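Local coordinates for surface glycan binding protein B (PDB 6E57) that probably binds mixed-linkage beta-glucan at the cell surface of the gut bacterium Bacteroides ovatus, helping it to use cereal glucans, at residues Phe141-Lys149 with Ala212-Leu222; Leu158-Gly167 with Tyr198-Gln209. All blocks are in the same frame, centred on the assembly; numbering follows the deposited sequence.

In the fold
Both contacts belong to one five-stranded mixed sheet, whose order and topology fit an immunoglobulin-like domain. Interaction 1 pairs the short outer strand 144-145, in parallel, with strand 209-217; interaction 2 pairs strand 163-166, antiparallel, with strand 196-203. Their centres lie about 17 Å apart, and strands 196-203 and 209-217, neighbours in the sheet, join them, Val215 N lying 2.8 Å from Tyr198 O. Each is partly buried. Interaction 2 has an aliphatic face in the interior and ends in an exposed turn; interaction 1 has fewer apolar contacts and leans on an arginine that binds backbone carbonyls, close to the passage into the next domain.

Interaction 1. Residues Phe141-Lys149 with Ala212-Leu222; sequences FERIVSPGK and ADMVKVTNASL
Arg143 reaches along strand 209-217 and turns the end of its guanidinium group onto the backbone. NH1 and NH2 grip one oxygen, Ala212 O, at 2.8 and 2.9 Å, and NH1 also donates to Met214 O at 2.9 Å. Both oxygens lie close to the guanidinium plane; NH1 stands nearly in line with the C=O of Ala212 but above the carbonyl plane of Met214. The bonds bend at the hydrogen (144° for NH1 to Ala212 O), as expected when NH1 and NH2 share one oxygen and NH1 serves two. The chain bends at chi2 (71°), and the side chains of Arg143 and Val215 cross at about a right angle, Arg143 CG 4.1 Å from Val215 CG2. Beyond the arginine the parallel backbones pair: Lys216 N donates to Arg143 O, Val145 N to Lys216 O, and Thr218 N to Val145 O.

On one sheet face, Val145 CG2 rests between Val215 CG1 and Val217 CG2, 3.9 Å from the latter; chi1 of -57° sets this methyl between its own backbone N and carbonyl carbon, and branched valines suit a buried strand face. On the other, Ile144 CG2 meets Thr218 CG2 and, 4.1 Å away, Leu222 CD2, while Lys216 leads its amine away. Pro147 follows just beyond the strand, its CD 3.9 Å from Val217 CG1; lacking an N-H, it suits a position where pairing stops.

A parallel edge strand is familiar from immunoglobulin-like folds. With only two residues in regular pairing here, the arginine continues the hydrogen bonding by side chain, and NH2 has a further partner in Ser136 OG. Its charge is met in this contact by carbonyl dipoles rather than by a carboxylate, since Asp213, whose OD1 accepts from Thr104 N, probably acts on it only at a distance.

Interaction 2. Residues Leu158-Gly167 with Tyr198-Gln209; sequences LQNVTAILLG and YRIVLQDADGNQ
Leu202 lies at the apolar centre: Leu158 CD2 meets its CD1 at 3.5 Å, Val161 CG2 packs on its CB, and Ile164 lies alongside, Ile164 CG1 4.0 Å from Leu202 CD2. Leu166 CG packs on Ile200 CG2, and Leu166 CD2 stands over one face of the Tyr198 ring, 4.1 Å from its centroid, a CH-pi contact displaced toward the rim. The CA-CB bond of Tyr198 points toward the partner strand, and chi1 of -57° lays the ring beside Gly167, where a side chain would collide with it. Without the ring, as with an alanine here, Leu166 CD2 is likely to lose its aromatic cover and Ser194 O the hydroxyl bonded to it.

The other face is more polar: Gln209 NE2 donates to Gln203 OE1 at 3.0 Å, and Leu165 CD1 packs against this amide pair. Toward the turn, Thr162 and Ala163 together face Gln203 in a classic beta bulge; Gln203 O accepts from Thr162 N at 3.0 Å and only weakly from Ala163 N.

The short 3-10 turn 158-160 brings in Leu158. Leu153 of strand 150-154 and Leu185 of strand 184-188 lie against the Leu202 side, while strands 169-171 and 209-217 extend the sheet on its two flanks.

Interaction 1. Residues Phe141-Lys149 with Ala212-Leu222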
loop_
_atom_site.group_PDB
_atom_site.type_symbol
_atom_site.label_atom_id
_atom_site.label_comp_id
_atom_site.label_asym_id
_atom_site.label_seq_id
_atom_site.Cartn_x
_atom_site.Cartn_y
_atom_site.Cartn_z
ATOM N N PHE A 141 2.154 5.347 -0.494
ATOM C CA PHE A 141 3.552 5.040 -0.227
ATOM C C PHE A 141 4.338 6.332 0.053
ATOM O O PHE A 141 5.563 6.348 -0.071
ATOM C CB PHE A 141 4.121 4.232 -1.398
ATOM C CG PHE A 141 3.400 2.932 -1.666
ATOM C CD1 PHE A 141 3.661 1.799 -0.901
ATOM C CD2 PHE A 141 2.454 2.836 -2.679
ATOM C CE1 PHE A 141 2.996 0.604 -1.145
ATOM C CE2 PHE A 141 1.789 1.640 -2.920
ATOM C CZ PHE A 141 2.062 0.526 -2.154
ATOM N N GLU A 142 3.633 7.388 0.486
ATOM C CA GLU A 142 4.198 8.741 0.608
ATOM C C GLU A 142 5.071 8.867 1.869
ATOM O O GLU A 142 5.837 9.824 2.001
ATOM C CB GLU A 142 3.089 9.797 0.592
ATOM C CG GLU A 142 2.250 9.860 1.860
ATOM C CD GLU A 142 1.066 8.909 1.934
ATOM O OE1 GLU A 142 0.845 8.149 0.965
ATOM O OE2 GLU A 142 0.361 8.934 2.970
ATOM N N ARG A 143 4.955 7.904 2.791
ATOM C CA ARG A 143 5.751 7.889 4.023
ATOM C C ARG A 143 7.186 7.404 3.754
ATOM O O ARG A 143 8.019 7.440 4.649
ATOM C CB ARG A 143 5.069 7.033 5.096
ATOM C CG ARG A 143 4.380 7.839 6.188
ATOM C CD ARG A 143 3.119 8.550 5.737
ATOM N NE ARG A 143 2.685 9.653 6.591
ATOM C CZ ARG A 143 2.550 9.610 7.915
ATOM N NH1 ARG A 143 3.368 8.886 8.658
ATOM N NH2 ARG A 143 1.603 10.319 8.502
ATOM N N ILE A 144 7.471 6.940 2.533
ATOM C CA ILE A 144 8.839 6.644 2.110
ATOM C C ILE A 144 9.400 7.907 1.443
ATOM O O ILE A 144 8.902 8.336 0.403
ATOM C CB ILE A 144 8.877 5.403 1.191
ATOM C CG1 ILE A 144 8.384 4.152 1.926
ATOM C CG2 ILE A 144 10.267 5.195 0.606
ATOM C CD1 ILE A 144 7.933 3.041 1.016
ATOM N N VAL A 145 10.430 8.494 2.067
ATOM C CA VAL A 145 10.927 9.824 1.726
ATOM C C VAL A 145 12.445 9.759 1.532
ATOM O O VAL A 145 13.087 8.791 1.926
ATOM C CB VAL A 145 10.549 10.856 2.805
ATOM C CG1 VAL A 145 9.047 10.905 3.029
ATOM C CG2 VAL A 145 11.271 10.604 4.117
ATOM N N SER A 146 12.994 10.820 0.933
ATOM C CA SER A 146 14.398 10.901 0.557
ATOM C C SER A 146 14.988 12.208 1.082
ATOM O O SER A 146 14.360 13.260 0.970
ATOM C CB SER A 146 14.543 10.785 -0.941
ATOM O OG SER A 146 15.888 10.989 -1.347
ATOM N N PRO A 147 16.211 12.189 1.663
ATOM C CA PRO A 147 16.793 13.390 2.263
ATOM C C PRO A 147 17.152 14.444 1.205
ATOM O O PRO A 147 17.780 14.116 0.195
ATOM C CB PRO A 147 18.044 12.869 2.987
ATOM C CG PRO A 147 18.418 11.616 2.226
ATOM C CD PRO A 147 17.102 11.024 1.765
ATOM N N GLY A 148 16.724 15.688 1.454
ATOM C CA GLY A 148 16.928 16.817 0.549
ATOM C C GLY A 148 15.695 17.124 -0.288
ATOM O O GLY A 148 15.558 18.234 -0.804
ATOM N N LYS A 149 14.791 16.143 -0.407
ATOM C CA LYS A 149 13.652 16.205 -1.319
ATOM C C LYS A 149 12.376 16.532 -0.539
ATOM O O LYS A 149 12.362 16.505 0.689
ATOM C CB LYS A 149 13.500 14.871 -2.057
ATOM C CG LYS A 149 14.772 14.368 -2.720
ATOM C CD LYS A 149 14.517 13.512 -3.933
ATOM C CE LYS A 149 15.785 13.184 -4.688
ATOM N NZ LYS A 149 15.492 12.449 -5.939
ATOM N N ALA A 212 1.917 11.389 14.300
ATOM C CA ALA A 212 1.657 11.175 12.875
ATOM C C ALA A 212 2.405 9.938 12.350
ATOM O O ALA A 212 2.712 9.857 11.158
ATOM C CB ALA A 212 2.040 12.419 12.114
ATOM N N ASP A 213 2.680 8.978 13.243
ATOM C CA ASP A 213 3.194 7.649 12.886
ATOM C C ASP A 213 4.562 7.779 12.196
ATOM O O ASP A 213 5.260 8.770 12.393
ATOM C CB ASP A 213 2.136 6.868 12.098
ATOM C CG ASP A 213 1.378 5.868 12.954
ATOM O OD1 ASP A 213 2.040 5.123 13.707
ATOM O OD2 ASP A 213 0.133 5.847 12.869
ATOM N N MET A 214 4.943 6.756 11.414
ATOM C CA MET A 214 6.324 6.523 10.975
ATOM C C MET A 214 6.573 7.100 9.575
ATOM O O MET A 214 5.674 7.153 8.735
ATOM C CB MET A 214 6.624 5.022 10.937
ATOM C CG MET A 214 6.435 4.335 12.271
ATOM S SD MET A 214 7.404 5.111 13.586
ATOM C CE MET A 214 9.069 4.815 12.993
ATOM N N VAL A 215 7.829 7.510 9.355
ATOM C CA VAL A 215 8.381 7.871 8.055
ATOM C C VAL A 215 9.658 7.046 7.859
ATOM O O VAL A 215 10.362 6.768 8.823
ATOM C CB VAL A 215 8.656 9.387 7.973
ATOM C CG1 VAL A 215 9.755 9.728 6.979
ATOM C CG2 VAL A 215 7.393 10.172 7.650
ATOM N N LYS A 216 9.937 6.655 6.610
ATOM C CA LYS A 216 11.127 5.883 6.262
ATOM C C LYS A 216 12.000 6.702 5.302
ATOM O O LYS A 216 11.580 7.034 4.196
ATOM C CB LYS A 216 10.728 4.539 5.646
ATOM C CG LYS A 216 11.841 3.826 4.889
ATOM C CD LYS A 216 11.606 2.345 4.686
ATOM C CE LYS A 216 12.584 1.738 3.705
ATOM N NZ LYS A 216 12.870 0.325 4.034
ATOM N N VAL A 217 13.225 7.001 5.748
ATOM C CA VAL A 217 14.202 7.785 5.002
ATOM C C VAL A 217 15.184 6.824 4.322
ATOM O O VAL A 217 15.825 6.018 4.997
ATOM C CB VAL A 217 14.943 8.766 5.931
ATOM C CG1 VAL A 217 15.915 9.653 5.167
ATOM C CG2 VAL A 217 13.971 9.608 6.740
ATOM N N THR A 218 15.304 6.934 2.992
ATOM C CA THR A 218 16.216 6.100 2.203
ATOM C C THR A 218 16.846 6.925 1.075
ATOM O O THR A 218 16.203 7.812 0.503
ATOM C CB THR A 218 15.501 4.867 1.632
ATOM O OG1 THR A 218 16.447 4.110 0.877
ATOM C CG2 THR A 218 14.319 5.214 0.754
ATOM N N ASN A 219 18.111 6.604 0.771
ATOM C CA ASN A 219 18.844 7.129 -0.378
ATOM C C ASN A 219 18.752 6.153 -1.557
ATOM O O ASN A 219 19.131 6.501 -2.678
ATOM C CB ASN A 219 20.317 7.370 -0.047
ATOM C CG ASN A 219 20.516 8.405 1.037
ATOM O OD1 ASN A 219 20.146 9.564 0.865
ATOM N ND2 ASN A 219 21.103 7.999 2.151
ATOM N N ALA A 220 18.259 4.935 -1.296
ATOM C CA ALA A 220 18.242 3.868 -2.283
ATOM C C ALA A 220 17.199 4.174 -3.359
ATOM O O ALA A 220 16.151 4.764 -3.078
ATOM C CB ALA A 220 17.954 2.546 -1.617
ATOM N N SER A 221 17.516 3.769 -4.593
ATOM C CA SER A 221 16.548 3.695 -5.661
ATOM C C SER A 221 15.610 2.519 -5.373
ATOM O O SER A 221 15.962 1.370 -5.625
ATOM C CB SER A 221 17.236 3.559 -6.992
ATOM O OG SER A 221 18.234 4.559 -7.143
ATOM N N LEU A 222 14.440 2.822 -4.798
ATOM C CA LEU A 222 13.503 1.810 -4.331
ATOM C C LEU A 222 12.249 1.831 -5.209
ATOM O O LEU A 222 11.454 2.761 -5.144
ATOM C CB LEU A 222 13.159 2.079 -2.862
ATOM C CG LEU A 222 12.192 1.092 -2.211
ATOM C CD1 LEU A 222 12.827 -0.280 -2.079
ATOM C CD2 LEU A 222 11.737 1.599 -0.852
#

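Interaction 2. Residues Leu158-Gly167 with Tyr198-Gln209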
loop_
_atom_site.group_PDB
_atom_site.type_symbol
_atom_site.label_atom_id
_atom_site.label_comp_id
_atom_site.label_asym_id
_atom_site.label_seq_id
_atom_site.Cartn_x
_atom_site.Cartn_y
_atom_site.Cartn_z
ATOM N N LEU A 158 -4.494 19.443 8.867
ATOM C CA LEU A 158 -3.052 19.597 8.717
ATOM C C LEU A 158 -2.691 21.050 8.387
ATOM O O LEU A 158 -1.516 21.398 8.428
ATOM C CB LEU A 158 -2.541 18.654 7.625
ATOM C CG LEU A 158 -2.483 17.175 7.995
ATOM C CD1 LEU A 158 -1.916 16.365 6.839
ATOM C CD2 LEU A 158 -1.660 16.958 9.252
ATOM N N GLN A 159 -3.689 21.884 8.065
ATOM C CA GLN A 159 -3.470 23.324 7.861
ATOM C C GLN A 159 -3.020 23.995 9.168
ATOM O O GLN A 159 -2.491 25.100 9.133
ATOM C CB GLN A 159 -4.723 24.022 7.324
ATOM C CG GLN A 159 -5.927 23.970 8.255
ATOM C CD GLN A 159 -6.998 23.042 7.737
ATOM O OE1 GLN A 159 -6.825 21.823 7.693
ATOM N NE2 GLN A 159 -8.117 23.622 7.328
ATOM N N ASN A 160 -3.240 23.325 10.307
ATOM C CA ASN A 160 -2.876 23.833 11.631
ATOM C C ASN A 160 -1.363 23.729 11.877
ATOM O O ASN A 160 -0.832 24.468 12.705
ATOM C CB ASN A 160 -3.616 23.084 12.741
ATOM C CG ASN A 160 -5.113 23.308 12.723
ATOM O OD1 ASN A 160 -5.628 24.062 11.900
ATOM N ND2 ASN A 160 -5.818 22.662 13.637
ATOM N N VAL A 161 -0.684 22.818 11.170
ATOM C CA VAL A 161 0.697 22.426 11.479
ATOM C C VAL A 161 1.668 23.527 11.027
ATOM O O VAL A 161 1.708 23.873 9.854
ATOM C CB VAL A 161 1.051 21.080 10.819
ATOM C CG1 VAL A 161 2.458 20.631 11.187
ATOM C CG2 VAL A 161 0.038 19.995 11.157
ATOM N N THR A 162 2.468 24.044 11.969
ATOM C CA THR A 162 3.502 25.050 11.682
ATOM C C THR A 162 4.902 24.417 11.655
ATOM O O THR A 162 5.837 25.022 11.128
ATOM C CB THR A 162 3.453 26.202 12.693
ATOM O OG1 THR A 162 3.521 25.651 14.008
ATOM C CG2 THR A 162 2.207 27.049 12.556
ATOM N N ALA A 163 5.051 23.214 12.226
ATOM C CA ALA A 163 6.325 22.497 12.202
ATOM C C ALA A 163 6.099 20.983 12.306
ATOM O O ALA A 163 5.136 20.525 12.919
ATOM C CB ALA A 163 7.219 22.992 13.311
ATOM N N ILE A 164 7.007 20.226 11.684
ATOM C CA ILE A 164 7.089 18.782 11.821
ATOM C C ILE A 164 8.448 18.448 12.443
ATOM O O ILE A 164 9.467 18.987 12.018
ATOM C CB ILE A 164 6.907 18.073 10.464
ATOM C CG1 ILE A 164 5.581 18.439 9.796
ATOM C CG2 ILE A 164 7.056 16.568 10.633
ATOM C CD1 ILE A 164 5.505 18.061 8.338
ATOM N N LEU A 165 8.439 17.557 13.440
ATOM C CA LEU A 165 9.656 17.086 14.099
ATOM C C LEU A 165 10.027 15.714 13.525
ATOM O O LEU A 165 9.195 14.807 13.484
ATOM C CB LEU A 165 9.429 17.014 15.614
ATOM C CG LEU A 165 8.911 18.291 16.279
ATOM C CD1 LEU A 165 8.791 18.104 17.783
ATOM C CD2 LEU A 165 9.802 19.486 15.962
ATOM N N LEU A 166 11.282 15.586 13.080
ATOM C CA LEU A 166 11.792 14.377 12.454
ATOM C C LEU A 166 13.232 14.145 12.922
ATOM O O LEU A 166 14.150 14.864 12.512
ATOM C CB LEU A 166 11.715 14.542 10.933
ATOM C CG LEU A 166 11.724 13.248 10.119
ATOM C CD1 LEU A 166 11.154 13.488 8.730
ATOM C CD2 LEU A 166 13.123 12.662 10.025
ATOM N N GLY A 167 13.402 13.147 13.797
ATOM C CA GLY A 167 14.707 12.697 14.276
ATOM C C GLY A 167 15.607 13.848 14.699
ATOM O O GLY A 167 16.734 13.974 14.215
ATOM N N TYR A 198 11.698 6.909 11.308
ATOM C CA TYR A 198 11.502 7.936 12.337
ATOM C C TYR A 198 10.007 8.103 12.622
ATOM O O TYR A 198 9.202 8.061 11.705
ATOM C CB TYR A 198 12.110 9.269 11.895
ATOM C CG TYR A 198 13.579 9.218 11.551
ATOM C CD1 TYR A 198 14.003 8.892 10.271
ATOM C CD2 TYR A 198 14.549 9.507 12.500
ATOM C CE1 TYR A 198 15.349 8.845 9.944
ATOM C CE2 TYR A 198 15.899 9.462 12.189
ATOM C CZ TYR A 198 16.301 9.133 10.906
ATOM O OH TYR A 198 17.628 9.091 10.590
ATOM N N ARG A 199 9.658 8.281 13.901
ATOM C CA ARG A 199 8.298 8.631 14.326
ATOM C C ARG A 199 8.172 10.162 14.341
ATOM O O ARG A 199 8.864 10.831 15.104
ATOM C CB ARG A 199 7.982 8.030 15.701
ATOM C CG ARG A 199 6.533 8.214 16.135
ATOM C CD ARG A 199 6.188 7.500 17.428
ATOM N NE ARG A 199 6.170 6.053 17.281
ATOM C CZ ARG A 199 5.192 5.359 16.706
ATOM N NH1 ARG A 199 4.163 5.983 16.156
ATOM N NH2 ARG A 199 5.249 4.039 16.681
ATOM N N ILE A 200 7.295 10.700 13.485
ATOM C CA ILE A 200 7.163 12.145 13.293
ATOM C C ILE A 200 6.068 12.683 14.218
ATOM O O ILE A 200 5.177 11.949 14.648
ATOM C CB ILE A 200 6.891 12.517 11.821
ATOM C CG1 ILE A 200 5.647 11.823 11.259
ATOM C CG2 ILE A 200 8.118 12.250 10.962
ATOM C CD1 ILE A 200 5.009 12.563 10.109
ATOM N N VAL A 201 6.160 13.987 14.501
ATOM C CA VAL A 201 5.253 14.698 15.384
ATOM C C VAL A 201 4.882 16.027 14.712
ATOM O O VAL A 201 5.755 16.719 14.188
ATOM C CB VAL A 201 5.900 14.910 16.768
ATOM C CG1 VAL A 201 5.102 15.870 17.638
ATOM C CG2 VAL A 201 6.121 13.590 17.489
ATOM N N LEU A 202 3.584 16.356 14.728
ATOM C CA LEU A 202 3.055 17.606 14.182
ATOM C C LEU A 202 2.923 18.623 15.318
ATOM O O LEU A 202 2.375 18.296 16.363
ATOM C CB LEU A 202 1.687 17.340 13.547
ATOM C CG LEU A 202 1.618 16.161 12.579
ATOM C CD1 LEU A 202 0.199 15.977 12.064
ATOM C CD2 LEU A 202 2.591 16.347 11.423
ATOM N N GLN A 203 3.404 19.851 15.089
ATOM C CA GLN A 203 3.422 20.901 16.117
ATOM C C GLN A 203 2.534 22.079 15.689
ATOM O O GLN A 203 2.564 22.500 14.537
ATOM C CB GLN A 203 4.860 21.353 16.384
ATOM C CG GLN A 203 4.972 22.487 17.395
ATOM C CD GLN A 203 6.331 22.553 18.048
ATOM O OE1 GLN A 203 6.773 21.610 18.701
ATOM N NE2 GLN A 203 7.005 23.679 17.878
ATOM N N ASP A 204 1.763 22.600 16.654
ATOM C CA ASP A 204 0.889 23.774 16.497
ATOM C C ASP A 204 1.711 25.064 16.588
ATOM O O ASP A 204 2.895 25.040 16.929
ATOM C CB ASP A 204 -0.185 23.822 17.591
ATOM C CG ASP A 204 -1.529 23.238 17.198
ATOM O OD1 ASP A 204 -1.771 23.076 15.983
ATOM O OD2 ASP A 204 -2.327 22.962 18.115
ATOM N N ALA A 205 1.044 26.189 16.304
ATOM C CA ALA A 205 1.574 27.530 16.553
ATOM C C ALA A 205 1.556 27.831 18.058
ATOM O O ALA A 205 2.364 28.625 18.544
ATOM C CB ALA A 205 0.768 28.545 15.784
ATOM N N ASP A 206 0.607 27.213 18.775
ATOM C CA ASP A 206 0.504 27.278 20.235
ATOM C C ASP A 206 1.657 26.509 20.890
ATOM O O ASP A 206 2.132 26.901 21.949
ATOM C CB ASP A 206 -0.836 26.724 20.726
ATOM C CG ASP A 206 -2.022 27.602 20.373
ATOM O OD1 ASP A 206 -1.925 28.348 19.379
ATOM O OD2 ASP A 206 -3.028 27.542 21.104
ATOM N N GLY A 207 2.079 25.406 20.263
ATOM C CA GLY A 207 3.164 24.560 20.769
ATOM C C GLY A 207 2.729 23.121 21.012
ATOM O O GLY A 207 3.568 22.272 21.309
ATOM N N ASN A 208 1.423 22.851 20.886
ATOM C CA ASN A 208 0.845 21.522 21.093
ATOM C C ASN A 208 1.406 20.548 20.050
ATOM O O ASN A 208 1.680 20.934 18.912
ATOM C CB ASN A 208 -0.682 21.544 21.015
ATOM C CG ASN A 208 -1.310 22.481 22.021
ATOM O OD1 ASN A 208 -0.925 22.497 23.188
ATOM N ND2 ASN A 208 -2.275 23.267 21.577
ATOM N N GLN A 209 1.544 19.279 20.455
ATOM C CA GLN A 209 2.158 18.242 19.635
ATOM C C GLN A 209 1.173 17.081 19.444
ATOM O O GLN A 209 0.413 16.745 20.349
ATOM C CB GLN A 209 3.467 17.794 20.284
ATOM C CG GLN A 209 4.485 18.920 20.386
ATOM C CD GLN A 209 5.853 18.426 20.778
ATOM O OE1 GLN A 209 5.998 17.417 21.468
ATOM N NE2 GLN A 209 6.873 19.145 20.339
#